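Local coordinates for protein haloacid dehalogenase (Pseudomonas aeruginosa, PDB 3UMC) that probably hydrolyses the carbon-halogen bond of L-2-haloacids, releasing halide, at residues Ala24-Val29 with Arg184-Pro189. Sequence-based numbering, arbitrary orientation.
Sequences AILFDV and RLLDLP
The methyl of A24 drops into the notch between two leucine methyls, CD1 of L186 and CD1 of L188, on one face of the Rossmann-like core of this HAD-type hydrolase. Strand 24-27 is an inner strand of the parallel sheet; the C-terminal end of helix 176-186 and the turn after it meet this strand before the chain enters the neighbouring strand 193-197. The evidence for the notch is metric. A24 CB lies 3.6 Å from L188 CD1 and 3.8 Å from L186 CD1. The two leucine methyls, L186 CD1 and L188 CD1, are themselves 4.5 Å apart. They therefore subtend about 75° at A24 CB.

The notch exists because the helix ends there. D187 takes positive phi (59°) in a Schellman motif, with D187 N bonded to R184 O at 3.0 Å. The chain turns at that point, and the side chains of L186 and L188 both leave the backbone toward the strand.

A second bump fits the reverse way. Alternation along the strand puts A24 and L26 on the same face, their nearest methyls, A24 CB and L26 CD2, being 5.7 Å apart; L186 CD1 fills the dip between them. L26 and L186 run past each other in opposite directions and touch through a single pair of methyls. V193 lines the site beside L26 and L188, and L150 of the second subunit packs on L186, which places this core patch close to the dimer interface.

Just beyond the strand, D28, which probably occupies the position of the family's nucleophilic aspartate, is salt-bridged to K173. For L186, CG stands opposite the carbonyl carbon and chi2 (175°) extends CD1 away from CA, bringing L186 CD1 within 3.9 Å of L26 CD2.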
ATOM      1  N   ALA A  24      13.609   2.569  -4.288  1.00 18.01           N
ATOM      2  CA  ALA A  24      12.202   2.892  -4.334  1.00 16.16           C
ATOM      3  C   ALA A  24      12.012   4.276  -4.934  1.00 14.14           C
ATOM      4  O   ALA A  24      12.813   5.174  -4.720  1.00 14.30           O
ATOM      5  CB  ALA A  24      11.606   2.841  -2.926  1.00 16.21           C
ATOM      6  N   ILE A  25      10.933   4.451  -5.677  1.00 13.21           N
ATOM      7  CA  ILE A  25      10.568   5.721  -6.203  1.00 12.67           C
ATOM      8  C   ILE A  25       9.206   6.000  -5.654  1.00 13.29           C
ATOM      9  O   ILE A  25       8.223   5.245  -5.861  1.00 13.58           O
ATOM     10  CB  ILE A  25      10.491   5.744  -7.750  1.00 12.78           C
ATOM     11  CG1 ILE A  25      11.773   5.273  -8.376  1.00 13.09           C
ATOM     12  CG2 ILE A  25      10.266   7.136  -8.254  1.00 13.82           C
ATOM     13  CD1 ILE A  25      11.716   5.163  -9.873  1.00 12.94           C
ATOM     14  N   LEU A  26       9.129   7.128  -4.977  1.00 14.06           N
ATOM     15  CA  LEU A  26       7.870   7.669  -4.523  1.00 12.36           C
ATOM     16  C   LEU A  26       7.406   8.653  -5.597  1.00 12.75           C
ATOM     17  O   LEU A  26       8.176   9.413  -6.153  1.00 11.57           O
ATOM     18  CB  LEU A  26       8.108   8.462  -3.233  1.00 12.65           C
ATOM     19  CG  LEU A  26       8.688   7.773  -1.998  1.00 13.08           C
ATOM     20  CD1 LEU A  26       9.023   8.849  -0.882  1.00  8.58           C
ATOM     21  CD2 LEU A  26       7.719   6.800  -1.496  1.00 12.73           C
ATOM     22  N   PHE A  27       6.123   8.691  -5.809  1.00 12.02           N
ATOM     23  CA  PHE A  27       5.561   9.586  -6.747  1.00 11.36           C
ATOM     24  C   PHE A  27       4.472  10.437  -6.143  1.00 10.24           C
ATOM     25  O   PHE A  27       3.555   9.938  -5.582  1.00  9.49           O
ATOM     26  CB  PHE A  27       4.845   8.776  -7.858  1.00 11.64           C
ATOM     27  CG  PHE A  27       5.739   8.041  -8.746  1.00 11.66           C
ATOM     28  CD1 PHE A  27       6.133   8.586  -9.942  1.00 11.29           C
ATOM     29  CD2 PHE A  27       6.158   6.773  -8.418  1.00 15.97           C
ATOM     30  CE1 PHE A  27       6.899   7.915 -10.781  1.00 11.99           C
ATOM     31  CE2 PHE A  27       6.973   6.070  -9.294  1.00 15.46           C
ATOM     32  CZ  PHE A  27       7.324   6.623 -10.450  1.00 16.60           C
ATOM     33  N   ASP A  28       4.527  11.722  -6.420  1.00 10.92           N
ATOM     34  CA  ASP A  28       3.353  12.578  -6.377  1.00 11.52           C
ATOM     35  C   ASP A  28       2.333  12.123  -7.438  1.00 12.61           C
ATOM     36  O   ASP A  28       2.742  11.569  -8.438  1.00 11.53           O
ATOM     37  CB  ASP A  28       3.812  14.033  -6.618  1.00 11.72           C
ATOM     38  CG  ASP A  28       2.645  14.999  -6.662  1.00 14.63           C
ATOM     39  OD1 ASP A  28       1.957  15.113  -5.649  1.00 20.45           O
ATOM     40  OD2 ASP A  28       2.387  15.588  -7.746  1.00 22.26           O
ATOM     41  N   VAL A  29       1.011  12.320  -7.250  1.00 12.84           N
ATOM     42  CA  VAL A  29       0.067  11.671  -8.174  1.00 13.12           C
ATOM     43  C   VAL A  29      -0.760  12.678  -8.953  1.00 13.61           C
ATOM     44  O   VAL A  29      -0.771  12.628 -10.198  1.00 13.34           O
ATOM     45  CB  VAL A  29      -0.869  10.669  -7.511  1.00 12.99           C
ATOM     46  CG1 VAL A  29      -1.638   9.929  -8.522  1.00 11.02           C
ATOM     47  CG2 VAL A  29      -0.085   9.640  -6.666  1.00 13.09           C
ATOM     48  N   ARG A 184      10.349   5.367   6.346  1.00 16.63           N
ATOM     49  CA  ARG A 184      10.261   4.482   7.520  1.00 17.88           C
ATOM     50  C   ARG A 184       9.456   3.248   7.111  1.00 17.01           C
ATOM     51  O   ARG A 184       9.863   2.133   7.347  1.00 17.54           O
ATOM     52  CB  ARG A 184       9.603   5.240   8.717  1.00 17.12           C
ATOM     53  CG  ARG A 184       8.970   4.309   9.756  1.00 23.49           C
ATOM     54  CD  ARG A 184       8.593   5.025  11.048  1.00 23.95           C
ATOM     55  NE  ARG A 184       7.587   6.021  10.792  1.00 26.61           N
ATOM     56  CZ  ARG A 184       6.299   5.754  10.634  1.00 27.92           C
ATOM     57  NH1 ARG A 184       5.895   4.509  10.678  1.00 28.61           N
ATOM     58  NH2 ARG A 184       5.424   6.736  10.400  1.00 29.28           N
ATOM     59  N   LEU A 185       8.299   3.429   6.478  1.00 16.68           N
ATOM     60  CA  LEU A 185       7.510   2.229   6.101  1.00 15.07           C
ATOM     61  C   LEU A 185       8.190   1.332   5.040  1.00 16.17           C
ATOM     62  O   LEU A 185       8.007   0.084   5.024  1.00 15.17           O
ATOM     63  CB  LEU A 185       6.081   2.626   5.773  1.00 14.87           C
ATOM     64  CG  LEU A 185       5.289   3.203   6.961  1.00 15.06           C
ATOM     65  CD1 LEU A 185       3.982   3.853   6.510  1.00 10.38           C
ATOM     66  CD2 LEU A 185       5.015   2.014   7.964  1.00 11.75           C
ATOM     67  N   LEU A 186       8.989   1.930   4.161  1.00 16.29           N
ATOM     68  CA  LEU A 186       9.725   1.167   3.161  1.00 16.67           C
ATOM     69  C   LEU A 186      11.005   0.558   3.747  1.00 17.98           C
ATOM     70  O   LEU A 186      11.692  -0.199   3.079  1.00 16.29           O
ATOM     71  CB  LEU A 186      10.121   2.058   1.981  1.00 15.92           C
ATOM     72  CG  LEU A 186       8.929   2.571   1.122  1.00 16.64           C
ATOM     73  CD1 LEU A 186       9.387   3.568   0.013  1.00 16.79           C
ATOM     74  CD2 LEU A 186       8.062   1.442   0.558  1.00 10.61           C
ATOM     75  N   ASP A 187      11.335   0.968   4.972  1.00 19.50           N
ATOM     76  CA  ASP A 187      12.510   0.518   5.688  1.00 20.35           C
ATOM     77  C   ASP A 187      13.756   0.866   4.888  1.00 19.58           C
ATOM     78  O   ASP A 187      14.624   0.026   4.689  1.00 18.11           O
ATOM     79  CB  ASP A 187      12.441  -0.975   5.974  1.00 20.90           C
ATOM     80  CG  ASP A 187      13.390  -1.418   7.216  1.00 27.28           C
ATOM     81  OD1 ASP A 187      13.623  -0.591   8.137  1.00 30.21           O
ATOM     82  OD2 ASP A 187      13.872  -2.583   7.240  1.00 29.03           O
ATOM     83  N   LEU A 188      13.812   2.111   4.396  1.00 19.71           N
ATOM     84  CA  LEU A 188      14.958   2.580   3.606  1.00 18.72           C
ATOM     85  C   LEU A 188      15.506   3.883   4.137  1.00 18.69           C
ATOM     86  O   LEU A 188      14.762   4.684   4.592  1.00 18.53           O
ATOM     87  CB  LEU A 188      14.572   2.742   2.144  1.00 17.26           C
ATOM     88  CG  LEU A 188      14.262   1.504   1.298  1.00 17.92           C
ATOM     89  CD1 LEU A 188      13.614   2.030  -0.064  1.00 11.25           C
ATOM     90  CD2 LEU A 188      15.470   0.590   1.010  1.00 15.28           C
ATOM     91  N   PRO A 189      16.838   4.068   4.129  1.00 19.32           N
ATOM     92  CA  PRO A 189      17.301   5.416   4.383  1.00 20.82           C
ATOM     93  C   PRO A 189      16.850   6.313   3.219  1.00 20.73           C
ATOM     94  O   PRO A 189      16.740   5.827   2.116  1.00 20.02           O
ATOM     95  CB  PRO A 189      18.845   5.294   4.398  1.00 21.08           C
ATOM     96  CG  PRO A 189      19.154   4.034   3.574  1.00 22.23           C
ATOM     97  CD  PRO A 189      17.918   3.143   3.719  1.00 20.58           C
TER